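Local coordinates for antifreeze protein (Marinomonas primoryensis, PDB 3P4G) that binds ice in a calcium-dependent manner, probably through anchored clathrate-like waters held on its beta-helical surface, with hyperactive antifreeze activity, at residues Asp141-Gly146 against Leu153-Gly158; Asp160-Gly165 against Val172-Asp177; Gly191-Asp196 against Asp200-Ser205; Ile221-Ala224 against Asn230-Gly233. One frame throughout, in Å; residues are numbered along the deposited sequence. Where two conformers were deposited one is given.

Contact 1. Residues Asp141-Gly146 against Leu153-Gly158; sequences DNIQIG and LNAGTG. With CA (calcium ion), chain J; CA (calcium ion), chain K; CA (calcium ion), chain I.
The run from Asp141 to Ile145 and the run from Leu153 to Thr157 point 167° apart, yet even at Asp141 and Ala155, where they come closest, the CA atoms stay 7.1 Å apart; that is too wide for backbone pairing, so these are facing walls of a beta-helix. The join at one end is ionic. With CG beside its own N (chi1 -53°), Asp141 aims its carboxylate between two metals: OD2 lies 2.3 Å from the calcium ion of chain J and OD1 2.3 Å from the calcium ion of chain I. Ala155 O (2.3 Å) and Thr157 O (2.2 Å) bind the chain J ion, while Gly156 O and Gly158 O turn to the calcium ion of chain K. Deeper in, Leu153 CD1 is shared by two isoleucines, 4.3 Å from Ile143 CG2 and 4.2 Å from Ile145 CG1. Ile143 CD1 reaches back toward the metal end, 4.4 Å from Ala155 CB. Gly137, Asp139 and Asp160 complete the chain J site. Strand 142-145 lies between strands 123-126 and 161-164, whose Ile126 and Leu162 extend the apolar packing, and strand 153-154 between 134-135 and 171-173.

Contact 2. Residues Asp160-Gly165 against Val172-Asp177; sequences DNLIIG and VNMGTD. With CA (calcium ion), chain K; CA (calcium ion), chain L; CA (calcium ion), chain J.
Asp160 meets Met174 in two ways. Its CB lies 3.8 Å from Met174 CE, and its OD2 binds the calcium ion of chain K at 2.4 Å, the ion to which Met174 O also coordinates at 2.3 Å; Thr176 O is a further ligand. With OD1 on the calcium ion of chain J, the carboxylate bridges successive metals of the beta-helix's calcium ladder, which fixes its rotation. Two residues on, Leu162 is gripped at base and tip. Its CB sits 3.7 Å from Met174 CE, because the methionine chain folds back at chi2 (-58°) and chi3 (-67°) and brings the methyl against it. The two side chains cross obliquely, with Leu162 CD2 3.8 Å from Met174 SD. That same CD2 meets Val172 CG1 tip to tip at 3.5 Å. The loop carrying these carbonyls is shaped by an Asx turn, Gly175 N giving its hydrogen to Asn173 OD1 at 2.9 Å, in the carbonyl plane on a lone pair, though bent, 136° at the hydrogen. Strand 161-164 is flanked by 142-145 and 180-183, strand 171-173 by 153-154 and 192-194; Leu153, Val181 and Val193 from these neighbours pack on Leu162, Met174 and Val172 respectively.

Contact 3. Residues Gly191-Asp196 against Asp200-Ser205; sequences GKVLLD and DSLLVS. With CA (calcium ion), chain L; CA (calcium ion), chain M.
Asp200 faces Leu195 directly, their CA atoms, 6.1 Å apart, being the nearest CA pair across the contact. The CB atoms of Leu195 and Asp200 are only 3.4 Å apart, and the side chains lie alongside one another, running opposite ways, the leucine heading inward and the carboxylate outward to the metals. Asp200 OD1 binds the calcium ion of chain L at 2.3 Å and OD2 that of chain M at 2.3 Å, a rung of the beta-helix's calcium ladder. Across from it, Leu195 O serves the chain L ion and Asp196 O the chain M ion. The 3.0 Å between Asp196 O and Asp200 OD2 is therefore an approach of two acceptors made tolerable by a shared cation. At Ser201 the side chain turns away, though its carbonyl carbon borders Leu195 CD1. Leu202 again points inward: its CB lies 3.8 Å from Leu195 CD1, the two chains crossing at about a right angle. Because CG is anti to the backbone N (chi1 170°), Leu202 CD2 extends to meet Val193 CG1 tip to tip at 4.2 Å. The chain L ion is completed by residues of the previous coil, Gly175, Asp177 and Asp179, with Thr197. Val181 of strand 180-183 touches Val193, Leu195 and Leu202, Val172 of strand 171-173 covers Val193, and Val212 of strand 211-213 packs on Leu202 from the next coil.

Contact 4. Residues Ile221-Ala224 against Asn230-Gly233; sequences IIIA and NIQG. With CA (calcium ion), chain N.
The hydrophobic interior of a right-handed calcium-binding beta-helix is the setting in which Ile231 meets Ile221 and Ile223. The axes of strands 221-223 and 230-232 approach to 9.9 Å and run 161° apart, a separation bridged by side chains and not by the backbone. Ile231 presents both branches: CG2 lies 4.1 Å from Ile221 CD1, and CD1, at the end of the other branch, lies 4.0 Å from Ile223 CG1. In each pair the side chains pass in antiparallel fashion, so Ile231 interlocks with two residues of the facing strand. Ile221 is extended at its end (chi2 159°), which carries CD1 across to within 4.1 Å of Gln232 O, while Ile223 is bent there (chi2 -60°) and sends its CD1 toward Val204 of the adjoining strand. Gln232 itself points away, and its OE1 accepts a hydrogen bond from Gly234 N. Just beyond, Gly233 O binds the calcium ion of chain N at 2.4 Å, a site completed by Asp219 and Asp238, equivalent aspartates of successive coils, with carbonyls of Gly215, Gly217 and Thr235. Apolar residues packed between two facing parallel sheets, with calcium-binding loops along one edge, fit the right-handed calcium-binding beta-helix.

All four contacts are buried and repeat one theme, a strand of one wall facing a strand of the other. Contacts 1 and 2 are joined by backbone hydrogen bonds such as Ile143 N to Asn161 O and share the chain J and chain K calcium ions; contacts 2 and 3 share the chain L ion. Contacts 1, 2 and 4 enclose the far turn between their strands, whereas contact 3 spans the short calcium-binding loop, and there aspartate and facing backbone come nearer than in contacts 1 and 2. Contact 4, whose first strand pairs with the second strand of contact 3, is nearly all aliphatic, with a single metal ligand. Methionine and leucine fill contact 2 where contact 4 uses isoleucines.

Contact 1. Residues Asp141-Gly146 against Leu153-Gly158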
loop_
_atom_site.group_PDB
_atom_site.type_symbol
_atom_site.label_atom_id
_atom_site.label_comp_id
_atom_site.label_asym_id
_atom_site.label_seq_id
_atom_site.Cartn_x
_atom_site.Cartn_y
_atom_site.Cartn_z
ATOM N N ASP A 141 -5.608 -4.042 10.168
ATOM C CA ASP A 141 -4.302 -3.517 10.569
ATOM C C ASP A 141 -4.007 -2.130 10.024
ATOM O O ASP A 141 -4.402 -1.774 8.894
ATOM C CB ASP A 141 -3.221 -4.468 10.109
ATOM C CG ASP A 141 -3.491 -5.912 10.584
ATOM O OD1 ASP A 141 -3.396 -6.209 11.813
ATOM O OD2 ASP A 141 -3.691 -6.783 9.718
ATOM N N ASN A 142 -3.278 -1.378 10.832
ATOM C CA ASN A 142 -2.752 -0.077 10.429
ATOM C C ASN A 142 -1.254 -0.215 10.241
ATOM O O ASN A 142 -0.568 -0.702 11.167
ATOM C CB ASN A 142 -3.020 0.954 11.479
ATOM C CG ASN A 142 -2.977 2.367 10.900
ATOM O OD1 ASN A 142 -3.947 2.823 10.297
ATOM N ND2 ASN A 142 -1.795 3.032 11.008
ATOM N N ILE A 143 -0.773 0.098 9.015
ATOM C CA ILE A 143 0.682 0.050 8.697
ATOM C C ILE A 143 1.147 1.452 8.224
ATOM O O ILE A 143 0.555 2.045 7.290
ATOM C CB ILE A 143 1.034 -1.008 7.629
ATOM C CG1 ILE A 143 0.515 -2.414 8.045
ATOM C CG2 ILE A 143 2.531 -1.064 7.378
ATOM C CD1 ILE A 143 -0.769 -2.766 7.344
ATOM N N GLN A 144 2.186 1.982 8.866
ATOM C CA GLN A 144 2.735 3.226 8.426
ATOM C C GLN A 144 4.245 3.017 8.237
ATOM O O GLN A 144 4.938 2.508 9.143
ATOM C CB GLN A 144 2.528 4.283 9.488
ATOM C CG GLN A 144 3.088 5.618 9.054
ATOM C CD GLN A 144 2.528 6.830 9.774
ATOM O OE1 GLN A 144 1.324 6.911 10.084
ATOM N NE2 GLN A 144 3.413 7.802 10.051
ATOM N N ILE A 145 4.709 3.383 7.052
ATOM C CA ILE A 145 6.141 3.247 6.663
ATOM C C ILE A 145 6.584 4.636 6.269
ATOM O O ILE A 145 6.066 5.190 5.282
ATOM C CB ILE A 145 6.321 2.269 5.433
ATOM C CG1 ILE A 145 5.605 0.942 5.604
ATOM C CG2 ILE A 145 7.876 2.092 5.049
ATOM C CD1 ILE A 145 6.055 0.051 6.814
ATOM N N GLY A 146 7.550 5.204 6.996
ATOM C CA GLY A 146 7.972 6.582 6.769
ATOM C C GLY A 146 8.739 6.718 5.465
ATOM O O GLY A 146 8.587 7.717 4.773
ATOM N N LEU A 153 4.895 -6.498 0.958
ATOM C CA LEU A 153 4.114 -6.015 2.086
ATOM C C LEU A 153 2.703 -6.606 1.877
ATOM O O LEU A 153 1.983 -6.269 0.925
ATOM C CB LEU A 153 4.099 -4.484 2.156
ATOM C CG LEU A 153 3.534 -3.905 3.467
ATOM C CD1 LEU A 153 3.982 -2.421 3.608
ATOM C CD2 LEU A 153 1.997 -3.977 3.605
ATOM N N ASN A 154 2.324 -7.509 2.768
ATOM C CA ASN A 154 1.046 -8.175 2.700
ATOM C C ASN A 154 0.175 -7.721 3.865
ATOM O O ASN A 154 0.500 -8.025 5.017
ATOM C CB ASN A 154 1.306 -9.683 2.732
ATOM C CG ASN A 154 1.983 -10.160 1.463
ATOM O OD1 ASN A 154 1.594 -9.770 0.370
ATOM N ND2 ASN A 154 3.025 -10.969 1.605
ATOM N N ALA A 155 -0.899 -6.972 3.576
ATOM C CA ALA A 155 -1.765 -6.439 4.633
ATOM C C ALA A 155 -2.780 -7.488 5.167
ATOM O O ALA A 155 -3.336 -7.350 6.307
ATOM C CB ALA A 155 -2.458 -5.175 4.125
ATOM N N GLY A 156 -2.990 -8.521 4.352
ATOM C CA GLY A 156 -3.825 -9.718 4.674
ATOM C C GLY A 156 -5.313 -9.490 4.571
ATOM O O GLY A 156 -5.816 -8.456 4.064
ATOM N N THR A 157 -6.047 -10.428 5.125
ATOM C CA THR A 157 -7.441 -10.212 5.324
ATOM C C THR A 157 -7.609 -9.046 6.279
ATOM O O THR A 157 -6.651 -8.578 6.945
ATOM C CB THR A 157 -8.128 -11.477 5.903
ATOM O OG1 THR A 157 -7.726 -11.634 7.277
ATOM C CG2 THR A 157 -7.803 -12.750 5.045
ATOM N N GLY A 158 -8.835 -8.536 6.301
ATOM C CA GLY A 158 -9.157 -7.347 7.099
ATOM C C GLY A 158 -9.168 -6.034 6.315
ATOM O O GLY A 158 -8.543 -5.893 5.263
HETATM CA CA CA J . -4.946 -7.483 7.905
HETATM CA CA CA K . -6.945 -6.427 3.594
HETATM CA CA CA I . -3.139 -8.464 12.076
#

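Contact 2. Residues Asp160-Gly165 against Val172-Asp177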
loop_
_atom_site.group_PDB
_atom_site.type_symbol
_atom_site.label_atom_id
_atom_site.label_comp_id
_atom_site.label_asym_id
_atom_site.label_seq_id
_atom_site.Cartn_x
_atom_site.Cartn_y
_atom_site.Cartn_z
ATOM N N ASP A 160 -7.577 -3.014 5.992
ATOM C CA ASP A 160 -6.245 -2.513 6.388
ATOM C C ASP A 160 -5.991 -1.120 5.846
ATOM O O ASP A 160 -6.464 -0.741 4.758
ATOM C CB ASP A 160 -5.151 -3.468 5.860
ATOM C CG ASP A 160 -5.398 -4.949 6.307
ATOM O OD1 ASP A 160 -5.384 -5.252 7.533
ATOM O OD2 ASP A 160 -5.608 -5.829 5.449
ATOM N N ASN A 161 -5.165 -0.386 6.575
ATOM C CA ASN A 161 -4.796 0.963 6.180
ATOM C C ASN A 161 -3.273 1.008 6.095
ATOM O O ASN A 161 -2.583 0.644 7.070
ATOM C CB ASN A 161 -5.275 1.971 7.197
ATOM C CG ASN A 161 -4.963 3.397 6.745
ATOM O OD1 ASN A 161 -5.414 3.804 5.695
ATOM N ND2 ASN A 161 -4.140 4.137 7.502
ATOM N N LEU A 162 -2.775 1.367 4.909
ATOM C CA LEU A 162 -1.331 1.442 4.641
ATOM C C LEU A 162 -0.988 2.874 4.218
ATOM O O LEU A 162 -1.539 3.368 3.224
ATOM C CB LEU A 162 -0.946 0.444 3.549
ATOM C CG LEU A 162 0.515 0.552 3.058
ATOM C CD1 LEU A 162 1.513 0.396 4.230
ATOM C CD2 LEU A 162 0.727 -0.521 1.995
ATOM N N ILE A 163 -0.085 3.533 4.958
ATOM C CA ILE A 163 0.367 4.872 4.600
ATOM C C ILE A 163 1.907 4.799 4.455
ATOM O O ILE A 163 2.592 4.354 5.394
ATOM C CB ILE A 163 0.069 5.947 5.678
ATOM C CG1 ILE A 163 -1.410 6.150 5.932
ATOM C CG2 ILE A 163 0.644 7.314 5.232
ATOM C CD1 ILE A 163 -1.697 7.383 6.879
ATOM N N ILE A 164 2.392 5.081 3.247
ATOM C CA ILE A 164 3.862 5.066 2.890
ATOM C C ILE A 164 4.302 6.466 2.611
ATOM O O ILE A 164 3.726 7.150 1.775
ATOM C CB ILE A 164 4.023 4.240 1.641
ATOM C CG1 ILE A 164 3.553 2.856 1.993
ATOM C CG2 ILE A 164 5.520 4.292 1.076
ATOM C CD1 ILE A 164 3.176 1.997 0.766
ATOM N N GLY A 165 5.378 6.894 3.266
ATOM C CA GLY A 165 5.864 8.255 3.030
ATOM C C GLY A 165 6.495 8.474 1.664
ATOM O O GLY A 165 6.335 9.519 1.056
ATOM N N VAL A 172 3.143 -4.589 -2.940
ATOM C CA VAL A 172 2.134 -4.389 -1.880
ATOM C C VAL A 172 0.854 -5.141 -2.282
ATOM O O VAL A 172 0.337 -4.962 -3.404
ATOM C CB VAL A 172 1.818 -2.881 -1.719
ATOM C CG1 VAL A 172 0.604 -2.628 -0.810
ATOM C CG2 VAL A 172 3.021 -2.137 -1.195
ATOM N N ASN A 173 0.388 -6.004 -1.385
ATOM C CA ASN A 173 -0.850 -6.728 -1.589
ATOM C C ASN A 173 -1.737 -6.514 -0.382
ATOM O O ASN A 173 -1.430 -6.953 0.723
ATOM C CB ASN A 173 -0.646 -8.193 -1.738
ATOM C CG ASN A 173 -1.837 -8.848 -2.442
ATOM O OD1 ASN A 173 -3.063 -8.770 -2.016
ATOM N ND2 ASN A 173 -1.515 -9.400 -3.611
ATOM N N MET A 174 -2.832 -5.830 -0.612
ATOM C CA MET A 174 -3.689 -5.473 0.500
ATOM C C MET A 174 -4.660 -6.535 0.873
ATOM O O MET A 174 -5.294 -6.445 1.944
ATOM C CB MET A 174 -4.406 -4.151 0.187
ATOM C CG MET A 174 -3.417 -2.968 -0.011
ATOM S SD MET A 174 -2.321 -2.654 1.408
ATOM C CE MET A 174 -3.491 -2.089 2.688
ATOM N N GLY A 175 -4.786 -7.550 0.032
ATOM C CA GLY A 175 -5.564 -8.739 0.401
ATOM C C GLY A 175 -7.072 -8.465 0.437
ATOM O O GLY A 175 -7.571 -7.435 -0.084
ATOM N N THR A 176 -7.803 -9.376 1.026
ATOM C CA THR A 176 -9.272 -9.276 1.033
ATOM C C THR A 176 -9.714 -8.066 1.883
ATOM O O THR A 176 -8.888 -7.418 2.579
ATOM C CB THR A 176 -9.951 -10.537 1.583
ATOM O OG1 THR A 176 -9.669 -10.656 2.989
ATOM C CG2 THR A 176 -9.488 -11.855 0.786
ATOM N N ASP A 177 -11.012 -7.794 1.799
ATOM C CA ASP A 177 -11.680 -6.668 2.542
ATOM C C ASP A 177 -11.290 -5.277 2.010
ATOM O O ASP A 177 -10.627 -5.154 0.964
ATOM C CB ASP A 177 -11.486 -6.877 4.065
ATOM C CG ASP A 177 -11.954 -8.251 4.481
ATOM O OD1 ASP A 177 -11.098 -9.105 4.835
ATOM O OD2 ASP A 177 -13.198 -8.498 4.405
HETATM CA CA CA K . -6.945 -6.427 3.594
HETATM CA CA CA L . -8.814 -5.347 -0.595
HETATM CA CA CA J . -4.946 -7.483 7.905
#

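Contact 3. Residues Gly191-Asp196 against Asp200-Ser205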
loop_
_atom_site.group_PDB
_atom_site.type_symbol
_atom_site.label_atom_id
_atom_site.label_comp_id
_atom_site.label_asym_id
_atom_site.label_seq_id
_atom_site.Cartn_x
_atom_site.Cartn_y
_atom_site.Cartn_z
ATOM N N GLY A 191 7.675 -1.715 -8.761
ATOM C CA GLY A 191 6.708 -1.715 -7.622
ATOM C C GLY A 191 5.313 -2.028 -8.108
ATOM O O GLY A 191 4.955 -1.748 -9.282
ATOM N N LYS A 192 4.499 -2.595 -7.211
ATOM C CA LYS A 192 3.098 -2.886 -7.499
ATOM C C LYS A 192 2.265 -2.597 -6.286
ATOM O O LYS A 192 2.709 -2.856 -5.145
ATOM C CB LYS A 192 2.909 -4.350 -7.867
ATOM C CG LYS A 192 3.767 -4.747 -9.076
ATOM C CD LYS A 192 3.327 -6.090 -9.661
ATOM C CE LYS A 192 4.401 -6.618 -10.613
ATOM N NZ LYS A 192 4.658 -5.691 -11.774
ATOM N N VAL A 193 1.020 -2.169 -6.514
ATOM C CA VAL A 193 0.041 -2.068 -5.404
ATOM C C VAL A 193 -1.181 -2.790 -5.911
ATOM O O VAL A 193 -1.794 -2.352 -6.879
ATOM C CB VAL A 193 -0.329 -0.638 -4.986
ATOM C CG1 VAL A 193 -1.521 -0.635 -3.934
ATOM C CG2 VAL A 193 0.876 0.056 -4.387
ATOM N N LEU A 194 -1.472 -3.924 -5.257
ATOM C CA LEU A 194 -2.601 -4.797 -5.598
ATOM C C LEU A 194 -3.580 -4.690 -4.454
ATOM O O LEU A 194 -3.269 -5.101 -3.326
ATOM C CB LEU A 194 -2.050 -6.246 -5.766
ATOM C CG LEU A 194 -0.801 -6.331 -6.653
ATOM C CD1 LEU A 194 -0.260 -7.822 -6.703
ATOM C CD2 LEU A 194 -1.123 -5.821 -8.055
ATOM N N LEU A 195 -4.746 -4.097 -4.722
ATOM C CA LEU A 195 -5.751 -3.821 -3.663
ATOM C C LEU A 195 -6.611 -5.073 -3.406
ATOM O O LEU A 195 -7.200 -5.252 -2.310
ATOM C CB LEU A 195 -6.577 -2.551 -4.008
ATOM C CG LEU A 195 -5.749 -1.321 -4.315
ATOM C CD1 LEU A 195 -6.698 -0.198 -4.837
ATOM C CD2 LEU A 195 -4.979 -0.809 -3.075
ATOM N N ASP A 196 -6.632 -5.948 -4.410
ATOM C CA ASP A 196 -7.282 -7.271 -4.353
ATOM C C ASP A 196 -8.825 -7.176 -4.134
ATOM O O ASP A 196 -9.447 -6.148 -4.443
ATOM C CB ASP A 196 -6.576 -8.115 -3.291
ATOM C CG ASP A 196 -6.594 -9.626 -3.629
ATOM O OD1 ASP A 196 -5.669 -10.345 -3.275
ATOM O OD2 ASP A 196 -7.515 -10.078 -4.313
ATOM N N ASP A 200 -11.710 -1.003 -2.419
ATOM C CA ASP A 200 -10.448 -0.405 -1.956
ATOM C C ASP A 200 -10.194 1.003 -2.455
ATOM O O ASP A 200 -10.699 1.355 -3.528
ATOM C CB ASP A 200 -9.305 -1.279 -2.417
ATOM C CG ASP A 200 -9.471 -2.769 -1.969
ATOM O OD1 ASP A 200 -9.280 -3.127 -0.788
ATOM O OD2 ASP A 200 -9.761 -3.586 -2.828
ATOM N N SER A 201 -9.342 1.750 -1.716
ATOM C CA SER A 201 -8.967 3.109 -2.083
ATOM C C SER A 201 -7.452 3.209 -2.178
ATOM O O SER A 201 -6.760 2.775 -1.267
ATOM C CB SER A 201 -9.476 4.107 -1.031
ATOM O OG SER A 201 -8.985 5.382 -1.496
ATOM N N LEU A 202 -6.949 3.769 -3.291
ATOM C CA LEU A 202 -5.525 4.096 -3.449
ATOM C C LEU A 202 -5.327 5.571 -3.854
ATOM O O LEU A 202 -5.972 6.082 -4.781
ATOM C CB LEU A 202 -4.905 3.159 -4.505
ATOM C CG LEU A 202 -3.485 3.559 -4.939
ATOM C CD1 LEU A 202 -2.451 3.561 -3.770
ATOM C CD2 LEU A 202 -2.988 2.666 -6.070
ATOM N N LEU A 203 -4.360 6.215 -3.213
ATOM C CA LEU A 203 -3.891 7.514 -3.646
ATOM C C LEU A 203 -2.391 7.429 -3.804
ATOM O O LEU A 203 -1.691 7.033 -2.866
ATOM C CB LEU A 203 -4.196 8.570 -2.573
ATOM C CG LEU A 203 -3.515 9.938 -2.794
ATOM C CD1 LEU A 203 -3.930 10.572 -4.140
ATOM C CD2 LEU A 203 -3.811 10.933 -1.645
ATOM N N VAL A 204 -1.903 7.752 -5.002
ATOM C CA VAL A 204 -0.439 7.864 -5.266
ATOM C C VAL A 204 -0.163 9.338 -5.465
ATOM O O VAL A 204 -0.656 9.950 -6.443
ATOM C CB VAL A 204 -0.048 7.069 -6.497
ATOM C CG1 VAL A 204 1.452 7.258 -6.807
ATOM C CG2 VAL A 204 -0.306 5.591 -6.243
ATOM N N SER A 205 0.624 9.940 -4.563
ATOM C CA SER A 205 0.902 11.363 -4.680
ATOM C C SER A 205 2.022 11.709 -5.695
ATOM O O SER A 205 2.090 12.846 -6.179
ATOM C CB SER A 205 1.141 12.003 -3.302
ATOM O OG SER A 205 -0.091 12.007 -2.566
HETATM CA CA CA L . -8.814 -5.347 -0.595
HETATM CA CA CA M . -10.764 -4.180 -4.859
#

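Contact 4. Residues Ile221-Ala224 against Asn230-Gly233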
loop_
_atom_site.group_PDB
_atom_site.type_symbol
_atom_site.label_atom_id
_atom_site.label_comp_id
_atom_site.label_asym_id
_atom_site.label_seq_id
_atom_site.Cartn_x
_atom_site.Cartn_y
_atom_site.Cartn_z
ATOM N N ILE A 221 -9.094 4.721 -7.457
ATOM C CA ILE A 221 -7.628 4.893 -7.653
ATOM C C ILE A 221 -7.362 6.290 -8.121
ATOM O O ILE A 221 -7.916 6.706 -9.172
ATOM C CB ILE A 221 -7.176 3.878 -8.709
ATOM C CG1 ILE A 221 -7.249 2.451 -8.116
ATOM C CG2 ILE A 221 -5.734 4.184 -9.196
ATOM C CD1 ILE A 221 -7.321 1.384 -9.244
ATOM N N ILE A 222 -6.477 6.997 -7.414
ATOM C CA ILE A 222 -6.103 8.352 -7.770
ATOM C C ILE A 222 -4.567 8.425 -7.895
ATOM O O ILE A 222 -3.831 8.071 -6.940
ATOM C CB ILE A 222 -6.525 9.339 -6.717
ATOM C CG1 ILE A 222 -8.063 9.334 -6.559
ATOM C CG2 ILE A 222 -6.070 10.779 -7.112
ATOM C CD1 ILE A 222 -8.597 10.095 -5.307
ATOM N N ILE A 223 -4.109 8.882 -9.053
ATOM C CA ILE A 223 -2.661 9.108 -9.310
ATOM C C ILE A 223 -2.474 10.600 -9.512
ATOM O O ILE A 223 -2.978 11.178 -10.507
ATOM C CB ILE A 223 -2.110 8.327 -10.543
ATOM C CG1 ILE A 223 -2.535 6.831 -10.554
ATOM C CG2 ILE A 223 -0.537 8.466 -10.630
ATOM C CD1 ILE A 223 -2.074 5.967 -9.331
ATOM N N ALA A 224 -1.762 11.258 -8.593
ATOM C CA ALA A 224 -1.516 12.734 -8.728
ATOM C C ALA A 224 -0.483 13.084 -9.798
ATOM O O ALA A 224 -0.620 14.100 -10.463
ATOM C CB ALA A 224 -1.050 13.319 -7.431
ATOM N N ASN A 230 0.974 0.644 -15.514
ATOM C CA ASN A 230 -0.323 0.045 -15.819
ATOM C C ASN A 230 -1.278 0.252 -14.683
ATOM O O ASN A 230 -0.899 0.124 -13.531
ATOM C CB ASN A 230 -0.171 -1.448 -16.070
ATOM C CG ASN A 230 0.717 -1.744 -17.252
ATOM O OD1 ASN A 230 1.535 -2.675 -17.214
ATOM N ND2 ASN A 230 0.579 -0.967 -18.299
ATOM N N ILE A 231 -2.535 0.508 -15.018
ATOM C CA ILE A 231 -3.609 0.535 -14.016
ATOM C C ILE A 231 -4.705 -0.435 -14.493
ATOM O O ILE A 231 -5.148 -0.329 -15.641
ATOM C CB ILE A 231 -4.250 1.946 -13.875
ATOM C CG1 ILE A 231 -3.242 2.996 -13.418
ATOM C CG2 ILE A 231 -5.500 1.897 -12.889
ATOM C CD1 ILE A 231 -3.780 4.458 -13.462
ATOM N N GLN A 232 -5.129 -1.357 -13.615
ATOM C CA GLN A 232 -6.286 -2.212 -13.864
ATOM C C GLN A 232 -7.344 -1.871 -12.813
ATOM O O GLN A 232 -7.031 -1.904 -11.629
ATOM C CB GLN A 232 -5.851 -3.698 -13.747
ATOM C CG GLN A 232 -6.982 -4.687 -13.825
ATOM C CD GLN A 232 -7.778 -4.556 -15.120
ATOM O OE1 GLN A 232 -8.962 -4.183 -15.127
ATOM N NE2 GLN A 232 -7.111 -4.879 -16.234
ATOM N N GLY A 233 -8.559 -1.537 -13.233
ATOM C CA GLY A 233 -9.635 -1.259 -12.267
ATOM C C GLY A 233 -10.161 -2.583 -11.731
ATOM O O GLY A 233 -10.662 -2.628 -10.577
HETATM CA CA CA N . -12.449 -3.180 -9.135
#